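Local coordinates for protein beta-1,4-galactanase (Thielavia heterothallica, PDB 1HJS) that hydrolyses beta-1,4-galactosidic linkages in type I arabinogalactans as a family 53 glycoside hydrolase with a TIM-barrel fold, at residues E245-I250 / A311-F316. Residues are numbered along the deposited sequence; the frame is centred on the assembly and turned at random.
Sequences ETNWPI and ADNTMF
Residues 245-250 leave barrel strand 240-245 and pass across the loop 311-316, the two segments coming nearest at Pro249 and Asn313 (CA to CA 4.1 Å); beside this, Ile250 N gives a hydrogen bond to Asp312 O, 2.8 Å long and received nearly along the C=O axis. Asp312, its CG anti to the backbone N (chi1 -161°), turns its carboxylate back on its own segment: OD1 accepts twice, from Thr314 N (2.9 Å), closing an Asx turn, and through its syn lone pair from Thr314 OG1 at 2.6 Å. Ile250 crosses this carboxylate obliquely; CG1 in the crowded position between N and the carbonyl carbon (chi1 54°) and an extended chi2 put CD1 3.4 Å from Asp312 OD2. An alanine at Asp312 would probably loosen the turn, since both bonds to Thr314 and the group packed against Ile250 CD1 would be gone. Asn313 OD1 lies 3.0 Å from Pro249 CB, but proline has no N-H to share, so this approach is packing. The side chains of Asn247, two residues after the probable nucleophile Glu245, and Asn313 cross at about a right angle, yet their amide planes are only 28° apart. Bonds to Thr314 thus hold Asp312 OD1, and Trp296 O and Asn305 O hold the ND2 atoms of Asn247 and Asn313, while one backbone bond and close packing join segments 245-250 and 311-316, with Asp312 bonded on to Ser251.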
loop_
_atom_site.group_PDB
_atom_site.type_symbol
_atom_site.label_atom_id
_atom_site.label_comp_id
_atom_site.label_asym_id
_atom_site.label_seq_id
_atom_site.Cartn_x
_atom_site.Cartn_y
_atom_site.Cartn_z
ATOM N N GLU A 245 -2.400 -2.776 -2.890
ATOM C CA GLU A 245 -1.313 -3.691 -3.230
ATOM C C GLU A 245 -1.866 -4.803 -4.109
ATOM O O GLU A 245 -2.888 -5.399 -3.783
ATOM C CB GLU A 245 -0.690 -4.317 -1.976
ATOM C CG GLU A 245 0.364 -3.459 -1.284
ATOM C CD GLU A 245 1.129 -4.220 -0.216
ATOM O OE1 GLU A 245 1.370 -5.436 -0.406
ATOM O OE2 GLU A 245 1.507 -3.604 0.804
ATOM N N THR A 246 -1.201 -5.060 -5.230
ATOM C CA THR A 246 -1.599 -6.135 -6.132
ATOM C C THR A 246 -0.444 -6.426 -7.089
ATOM O O THR A 246 0.423 -5.572 -7.316
ATOM C CB THR A 246 -2.887 -5.785 -6.927
ATOM O OG1 THR A 246 -3.409 -6.975 -7.541
ATOM C CG2 THR A 246 -2.595 -4.753 -8.011
ATOM N N ASN A 247 -0.432 -7.642 -7.624
ATOM C CA ASN A 247 0.603 -8.112 -8.543
ATOM C C ASN A 247 -0.023 -9.123 -9.506
ATOM O O ASN A 247 -1.059 -9.718 -9.205
ATOM C CB ASN A 247 1.691 -8.901 -7.795
ATOM C CG ASN A 247 2.813 -8.043 -7.230
ATOM O OD1 ASN A 247 3.674 -8.562 -6.521
ATOM N ND2 ASN A 247 2.824 -6.750 -7.545
ATOM N N TRP A 248 0.617 -9.296 -10.659
ATOM C CA TRP A 248 0.239 -10.321 -11.629
ATOM C C TRP A 248 1.563 -10.718 -12.266
ATOM O O TRP A 248 2.335 -9.865 -12.704
ATOM C CB TRP A 248 -0.733 -9.844 -12.705
ATOM C CG TRP A 248 -1.109 -11.012 -13.579
ATOM C CD1 TRP A 248 -0.558 -11.348 -14.784
ATOM C CD2 TRP A 248 -2.026 -12.065 -13.253
ATOM N NE1 TRP A 248 -1.074 -12.545 -15.226
ATOM C CE2 TRP A 248 -1.977 -13.007 -14.306
ATOM C CE3 TRP A 248 -2.882 -12.308 -12.167
ATOM C CZ2 TRP A 248 -2.752 -14.175 -14.308
ATOM C CZ3 TRP A 248 -3.654 -13.468 -12.168
ATOM C CH2 TRP A 248 -3.582 -14.388 -13.235
ATOM N N PRO A 249 1.845 -12.022 -12.326
ATOM C CA PRO A 249 3.110 -12.466 -12.905
ATOM C C PRO A 249 3.278 -12.508 -14.413
ATOM O O PRO A 249 2.326 -12.761 -15.159
ATOM C CB PRO A 249 3.301 -13.844 -12.271
ATOM C CG PRO A 249 1.917 -14.357 -12.176
ATOM C CD PRO A 249 1.087 -13.155 -11.755
ATOM N N ILE A 250 4.504 -12.236 -14.850
ATOM C CA ILE A 250 4.845 -12.335 -16.261
ATOM C C ILE A 250 5.514 -13.705 -16.367
ATOM O O ILE A 250 5.815 -14.193 -17.453
ATOM C CB ILE A 250 5.819 -11.219 -16.730
ATOM C CG1 ILE A 250 7.068 -11.181 -15.859
ATOM C CG2 ILE A 250 5.105 -9.878 -16.725
ATOM C CD1 ILE A 250 8.079 -10.138 -16.316
ATOM N N ALA A 311 7.919 -16.574 -9.990
ATOM C CA ALA A 311 9.227 -16.059 -10.384
ATOM C C ALA A 311 9.342 -14.569 -10.721
ATOM O O ALA A 311 10.304 -13.919 -10.314
ATOM C CB ALA A 311 9.772 -16.885 -11.548
ATOM N N ASP A 312 8.386 -14.018 -11.461
ATOM C CA ASP A 312 8.492 -12.607 -11.832
ATOM C C ASP A 312 7.154 -11.880 -11.870
ATOM O O ASP A 312 6.267 -12.233 -12.652
ATOM C CB ASP A 312 9.167 -12.487 -13.204
ATOM C CG ASP A 312 9.721 -11.096 -13.470
ATOM O OD1 ASP A 312 9.221 -10.119 -12.871
ATOM O OD2 ASP A 312 10.657 -10.984 -14.296
ATOM N N ASN A 313 7.024 -10.858 -11.028
ATOM C CA ASN A 313 5.809 -10.050 -10.957
ATOM C C ASN A 313 6.087 -8.599 -11.320
ATOM O O ASN A 313 5.207 -7.750 -11.201
ATOM C CB ASN A 313 5.217 -10.080 -9.545
ATOM C CG ASN A 313 4.598 -11.404 -9.206
ATOM O OD1 ASN A 313 3.786 -11.932 -9.966
ATOM N ND2 ASN A 313 4.966 -11.953 -8.055
ATOM N N THR A 314 7.308 -8.310 -11.754
ATOM C CA THR A 314 7.668 -6.942 -12.106
ATOM C C THR A 314 7.079 -6.525 -13.449
ATOM O O THR A 314 6.552 -7.352 -14.199
ATOM C CB THR A 314 9.203 -6.756 -12.147
ATOM O OG1 THR A 314 9.762 -7.561 -13.195
ATOM C CG2 THR A 314 9.820 -7.159 -10.816
ATOM N N MET A 315 7.161 -5.229 -13.738
ATOM C CA MET A 315 6.657 -4.677 -14.988
ATOM C C MET A 315 7.800 -4.015 -15.757
ATOM O O MET A 315 7.579 -3.146 -16.599
ATOM C CB MET A 315 5.548 -3.659 -14.702
ATOM C CG MET A 315 4.344 -4.263 -13.974
ATOM S SD MET A 315 3.019 -3.074 -13.671
ATOM C CE MET A 315 2.189 -3.086 -15.267
ATOM N N PHE A 316 9.023 -4.434 -15.441
ATOM C CA PHE A 316 10.234 -3.924 -16.083
ATOM C C PHE A 316 11.133 -5.107 -16.430
ATOM O O PHE A 316 11.115 -6.126 -15.738
ATOM C CB PHE A 316 11.000 -2.988 -15.140
ATOM C CG PHE A 316 10.406 -1.613 -15.025
ATOM C CD1 PHE A 316 9.209 -1.407 -14.349
ATOM C CD2 PHE A 316 11.045 -0.522 -15.606
ATOM C CE1 PHE A 316 8.653 -0.134 -14.251
ATOM C CE2 PHE A 316 10.500 0.758 -15.516
ATOM C CZ PHE A 316 9.298 0.954 -14.836
#